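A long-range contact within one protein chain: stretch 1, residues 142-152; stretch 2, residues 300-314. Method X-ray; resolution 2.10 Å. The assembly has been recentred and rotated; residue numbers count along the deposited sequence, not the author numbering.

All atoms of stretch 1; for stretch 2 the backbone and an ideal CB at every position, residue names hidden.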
# COMPACT_ATOMS: atom_id res chain seq x y z
N LYS A 142 1.55 1.39 -15.60
CA LYS A 142 1.63 1.56 -17.05
C LYS A 142 0.61 0.64 -17.73
O LYS A 142 -0.04 1.05 -18.69
CB LYS A 142 3.05 1.28 -17.56
CG LYS A 142 3.14 1.13 -19.11
CD LYS A 142 4.57 0.97 -19.65
CE LYS A 142 4.57 0.93 -21.19
NZ LYS A 142 5.90 0.56 -21.78
N TYR A 143 0.45 -0.57 -17.20
CA TYR A 143 -0.46 -1.57 -17.74
C TYR A 143 -1.91 -1.14 -17.60
O TYR A 143 -2.71 -1.22 -18.55
CB TYR A 143 -0.24 -2.93 -17.05
CG TYR A 143 -1.28 -3.95 -17.44
CD1 TYR A 143 -2.30 -4.32 -16.57
CD2 TYR A 143 -1.28 -4.51 -18.72
CE1 TYR A 143 -3.28 -5.25 -16.95
CE2 TYR A 143 -2.24 -5.44 -19.12
CZ TYR A 143 -3.24 -5.80 -18.24
OH TYR A 143 -4.20 -6.72 -18.66
N LEU A 144 -2.26 -0.70 -16.41
CA LEU A 144 -3.58 -0.19 -16.12
C LEU A 144 -3.97 1.03 -16.98
O LEU A 144 -5.09 1.12 -17.46
CB LEU A 144 -3.68 0.17 -14.63
CG LEU A 144 -5.04 0.65 -14.15
CD1 LEU A 144 -6.09 -0.39 -14.38
CD2 LEU A 144 -4.96 1.02 -12.66
N ASP A 145 -3.04 1.98 -17.13
CA ASP A 145 -3.30 3.17 -17.94
C ASP A 145 -3.57 2.80 -19.40
O ASP A 145 -4.42 3.40 -20.05
CB ASP A 145 -2.10 4.12 -17.87
CG ASP A 145 -2.07 4.96 -16.61
OD1 ASP A 145 -3.12 5.15 -15.96
OD2 ASP A 145 -0.98 5.46 -16.29
N ALA A 146 -2.83 1.82 -19.91
CA ALA A 146 -2.97 1.39 -21.31
C ALA A 146 -4.26 0.63 -21.53
O ALA A 146 -4.94 0.84 -22.53
CB ALA A 146 -1.78 0.54 -21.73
N CYS A 147 -4.60 -0.28 -20.60
CA CYS A 147 -5.86 -0.99 -20.69
C CYS A 147 -7.04 -0.03 -20.75
O CYS A 147 -7.93 -0.16 -21.59
CB CYS A 147 -6.05 -1.94 -19.50
SG CYS A 147 -4.94 -3.34 -19.55
N ILE A 148 -7.03 0.94 -19.84
CA ILE A 148 -8.17 1.85 -19.77
C ILE A 148 -8.24 2.81 -20.96
O ILE A 148 -9.31 3.00 -21.52
CB ILE A 148 -8.15 2.66 -18.49
CG1 ILE A 148 -8.19 1.70 -17.26
CG2 ILE A 148 -9.35 3.63 -18.50
CD1 ILE A 148 -8.02 2.39 -15.92
N SER A 149 -7.10 3.42 -21.31
CA SER A 149 -7.00 4.36 -22.40
C SER A 149 -7.49 3.77 -23.72
O SER A 149 -8.13 4.46 -24.50
CB SER A 149 -5.56 4.85 -22.56
OG SER A 149 -5.14 5.51 -21.37
N VAL A 150 -7.22 2.49 -23.94
CA VAL A 150 -7.66 1.85 -25.17
C VAL A 150 -9.18 1.87 -25.26
O VAL A 150 -9.74 2.08 -26.33
CB VAL A 150 -7.15 0.38 -25.26
CG1 VAL A 150 -7.96 -0.41 -26.29
CG2 VAL A 150 -5.66 0.38 -25.64
N ILE A 151 -9.86 1.70 -24.13
CA ILE A 151 -11.30 1.61 -24.23
C ILE A 151 -12.00 2.91 -23.85
O ILE A 151 -13.18 3.06 -24.12
CB ILE A 151 -11.82 0.42 -23.40
CG1 ILE A 151 -11.63 0.61 -21.91
CG2 ILE A 151 -11.06 -0.83 -23.78
CD1 ILE A 151 -12.00 -0.65 -21.12
N ASP A 152 -11.27 3.87 -23.30
CA ASP A 152 -11.93 5.06 -22.75
C ASP A 152 -11.15 6.33 -23.09
O ASP A 152 -10.16 6.69 -22.43
CB ASP A 152 -12.11 4.91 -21.22
CG ASP A 152 -12.81 6.12 -20.56
OD1 ASP A 152 -13.10 6.04 -19.34
OD2 ASP A 152 -13.06 7.14 -21.23
N UNK A 300 -4.93 -15.03 -16.03
CA UNK A 300 -6.24 -14.54 -15.61
C UNK A 300 -6.38 -13.03 -15.83
O UNK A 300 -7.43 -12.54 -16.24
CB UNK A 300 -6.48 -14.88 -14.14
N UNK A 301 -5.32 -12.30 -15.50
CA UNK A 301 -5.25 -10.87 -15.73
C UNK A 301 -5.50 -10.54 -17.21
O UNK A 301 -6.29 -9.65 -17.53
CB UNK A 301 -3.89 -10.33 -15.28
N UNK A 302 -4.84 -11.27 -18.10
CA UNK A 302 -4.93 -11.00 -19.54
C UNK A 302 -6.26 -11.51 -20.11
O UNK A 302 -6.87 -10.86 -20.97
CB UNK A 302 -3.76 -11.65 -20.28
N UNK A 303 -6.72 -12.66 -19.63
CA UNK A 303 -8.04 -13.16 -20.00
C UNK A 303 -9.11 -12.13 -19.64
O UNK A 303 -10.06 -11.93 -20.38
CB UNK A 303 -8.33 -14.49 -19.31
N UNK A 304 -8.91 -11.45 -18.51
CA UNK A 304 -9.83 -10.41 -18.06
C UNK A 304 -9.74 -9.14 -18.89
O UNK A 304 -10.76 -8.47 -19.14
CB UNK A 304 -9.56 -10.08 -16.59
N UNK A 305 -8.53 -8.80 -19.31
CA UNK A 305 -8.32 -7.66 -20.19
C UNK A 305 -9.16 -7.86 -21.43
O UNK A 305 -9.93 -6.99 -21.84
CB UNK A 305 -6.84 -7.49 -20.55
N UNK A 306 -9.02 -9.04 -22.01
CA UNK A 306 -9.77 -9.42 -23.19
C UNK A 306 -11.28 -9.31 -22.97
O UNK A 306 -11.99 -8.68 -23.75
CB UNK A 306 -9.40 -10.85 -23.60
N UNK A 307 -11.76 -9.92 -21.90
CA UNK A 307 -13.18 -9.92 -21.61
C UNK A 307 -13.73 -8.50 -21.41
O UNK A 307 -14.74 -8.13 -21.99
CB UNK A 307 -13.45 -10.77 -20.37
N UNK A 308 -13.06 -7.71 -20.57
CA UNK A 308 -13.48 -6.33 -20.36
C UNK A 308 -13.43 -5.52 -21.68
O UNK A 308 -14.34 -4.75 -21.99
CB UNK A 308 -12.59 -5.67 -19.30
N UNK A 309 -12.39 -5.71 -22.48
CA UNK A 309 -12.27 -4.97 -23.74
C UNK A 309 -13.46 -5.28 -24.67
O UNK A 309 -14.09 -4.36 -25.22
CB UNK A 309 -10.95 -5.32 -24.43
N UNK A 310 -13.80 -6.56 -24.85
CA UNK A 310 -14.95 -6.92 -25.70
C UNK A 310 -16.26 -6.32 -25.23
O UNK A 310 -17.04 -5.78 -26.02
CB UNK A 310 -15.10 -8.44 -25.76
N UNK A 311 -16.50 -6.40 -23.92
CA UNK A 311 -17.74 -5.91 -23.34
C UNK A 311 -17.83 -4.39 -23.43
O UNK A 311 -18.88 -3.85 -23.76
CB UNK A 311 -17.86 -6.36 -21.88
N UNK A 312 -16.74 -3.70 -23.14
CA UNK A 312 -16.78 -2.24 -23.17
C UNK A 312 -16.85 -1.67 -24.60
O UNK A 312 -17.52 -0.66 -24.83
CB UNK A 312 -15.55 -1.68 -22.45
N UNK A 313 -16.18 -2.29 -25.57
CA UNK A 313 -16.18 -1.71 -26.92
C UNK A 313 -17.23 -2.28 -27.86
O UNK A 313 -17.53 -1.69 -28.90
CB UNK A 313 -14.80 -1.90 -27.55
N UNK A 314 -17.77 -3.45 -27.51
CA UNK A 314 -18.64 -4.17 -28.43
C UNK A 314 -17.94 -4.69 -29.68
O UNK A 314 -18.58 -5.12 -30.64
CB UNK A 314 -19.80 -3.26 -28.85

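Two helices run roughly parallel here, their axes crossing at -21° with a closest approach of 10.5 Å. Stretch 1 offers the phenol of Tyr-143 at one end, the sulfur of Cys-147 midway, and Ile-151 with Val-150 at the other.

Position 300 has nothing of stretch 1 within reach of its CB, so the contact sets no preference; it is Cys-300. Position 301 points toward stretch 1, its ideal CB 5.0 Å from Tyr-143 OH, and the ring flank beyond would suit leucine, isoleucine or methionine. It is Leu-301, whose CD2 lies 3.8 Å from Tyr-143 CE1.

Position 302 points sideways, its ideal CB 5.2 Å from Tyr-143 OH. A long, flexible chain could bend back to the hydroxyl, and a polar tip would be at home there. Lys-302 does so with chi1 to chi3 all m, bringing CD to 3.9 Å from Tyr-143 OH and NZ near the plane of the ring at its edge.

Positions 303 and 304 are left free by this contact. They hold Leu-303 and Ser-304, whose OG bonds back to Cys-300 O at 2.9 Å.

Position 305 is the most demanding: its ideal CB is 3.3 Å from Tyr-143 OH and 4.7 Å from Cys-147 SG. A hydroxyl this close invites an acceptor, so glutamate or glutamine would fit. Glu-305 extends with chi1 and chi2 both t, passes CG 3.9 Å from Cys-147 SG, and accepts a hydrogen bond from Tyr-143 OH at OE1, 2.6 Å away. The same OE1 forms a salt bridge with Lys-302 NZ at 2.8 Å.

Positions 306 and 307 find no partner in stretch 1; they are Leu-306 and Glu-307.

Position 308 points toward stretch 1, its ideal CB 5.4 Å from Ile-151 CD1, and would suit valine, isoleucine or leucine. Ile-308 answers with CG2 4.2 Å from Ile-151 CD1. Position 309 points sideways, but its ideal CB lies 4.5 Å from Ile-151 CG2, favouring an apolar chain that can turn inward. Leu-309 brings CD1 to 3.5 Å from Ile-151 CG2.

Positions 310 and 311, without contact, are Glu-310 and Glu-311. At 312, the ideal CB lies 3.9 Å from Ile-151 CD1, suiting any residue with a methylene stem; Glu-312 packs CG 3.8 Å from that CD1. At 313 CA-to-CB points sideways, the ideal CB 5.4 Å from Ile-151 CG2, so valine or threonine could touch it with a methyl; Thr-313 sets CG2 4.0 Å from Ile-151 CG2, completing the hole around this knob with 308, 309 and 312. Position 314, with phi 67°, favours glycine, and Gly-314 is the first residue past the helix.

Stretch 2 (300-314) CLKLSELEILEEETG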
# COMPACT_ATOMS: atom_id res chain seq x y z
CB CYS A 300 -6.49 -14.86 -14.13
SG CYS A 300 -6.72 -16.62 -13.76
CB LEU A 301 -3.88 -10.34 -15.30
CG LEU A 301 -3.61 -8.86 -15.53
CD1 LEU A 301 -4.36 -8.02 -14.51
CD2 LEU A 301 -2.12 -8.58 -15.51
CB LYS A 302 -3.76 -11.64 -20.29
CG LYS A 302 -2.36 -11.15 -19.84
CD LYS A 302 -2.12 -9.67 -20.16
CE LYS A 302 -2.14 -9.46 -21.68
NZ LYS A 302 -1.84 -8.05 -22.13
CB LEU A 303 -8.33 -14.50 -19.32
CG LEU A 303 -7.60 -15.72 -19.91
CD1 LEU A 303 -7.94 -16.98 -19.11
CD2 LEU A 303 -7.96 -15.91 -21.38
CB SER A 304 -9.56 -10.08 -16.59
OG SER A 304 -9.96 -11.15 -15.77
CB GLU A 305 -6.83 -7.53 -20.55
CG GLU A 305 -6.52 -6.35 -21.47
CD GLU A 305 -5.11 -6.37 -22.01
OE1 GLU A 305 -4.21 -6.89 -21.30
OE2 GLU A 305 -4.89 -5.88 -23.15
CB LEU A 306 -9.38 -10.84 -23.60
CG LEU A 306 -10.19 -11.47 -24.73
CD1 LEU A 306 -10.20 -10.58 -25.96
CD2 LEU A 306 -9.63 -12.86 -25.05
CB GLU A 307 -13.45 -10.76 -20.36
CG GLU A 307 -14.87 -10.64 -19.86
CD GLU A 307 -15.14 -11.61 -18.72
OE1 GLU A 307 -15.39 -11.14 -17.59
OE2 GLU A 307 -15.07 -12.83 -18.96
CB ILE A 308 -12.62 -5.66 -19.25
CG1 ILE A 308 -12.84 -6.39 -17.92
CG2 ILE A 308 -12.96 -4.18 -19.10
CD1 ILE A 308 -11.91 -5.96 -16.78
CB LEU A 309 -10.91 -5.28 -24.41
CG LEU A 309 -10.62 -4.81 -25.86
CD1 LEU A 309 -11.11 -3.43 -26.05
CD2 LEU A 309 -9.12 -4.84 -26.19
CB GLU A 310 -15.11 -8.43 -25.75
CG GLU A 310 -13.95 -9.15 -26.34
CD GLU A 310 -14.26 -10.60 -26.60
OE1 GLU A 310 -14.06 -11.41 -25.66
OE2 GLU A 310 -14.72 -10.93 -27.72
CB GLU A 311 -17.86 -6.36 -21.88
CG GLU A 311 -18.95 -7.39 -21.64
CD GLU A 311 -20.35 -6.81 -21.75
OE1 GLU A 311 -20.51 -5.59 -21.57
OE2 GLU A 311 -21.30 -7.59 -22.02
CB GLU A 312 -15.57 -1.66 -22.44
CG GLU A 312 -15.56 -1.98 -20.95
CD GLU A 312 -16.75 -1.37 -20.21
OE1 GLU A 312 -17.15 -0.24 -20.57
OE2 GLU A 312 -17.28 -2.02 -19.29
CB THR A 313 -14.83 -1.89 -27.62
OG1 THR A 313 -14.55 -3.29 -27.78
CG2 THR A 313 -13.71 -1.23 -26.80
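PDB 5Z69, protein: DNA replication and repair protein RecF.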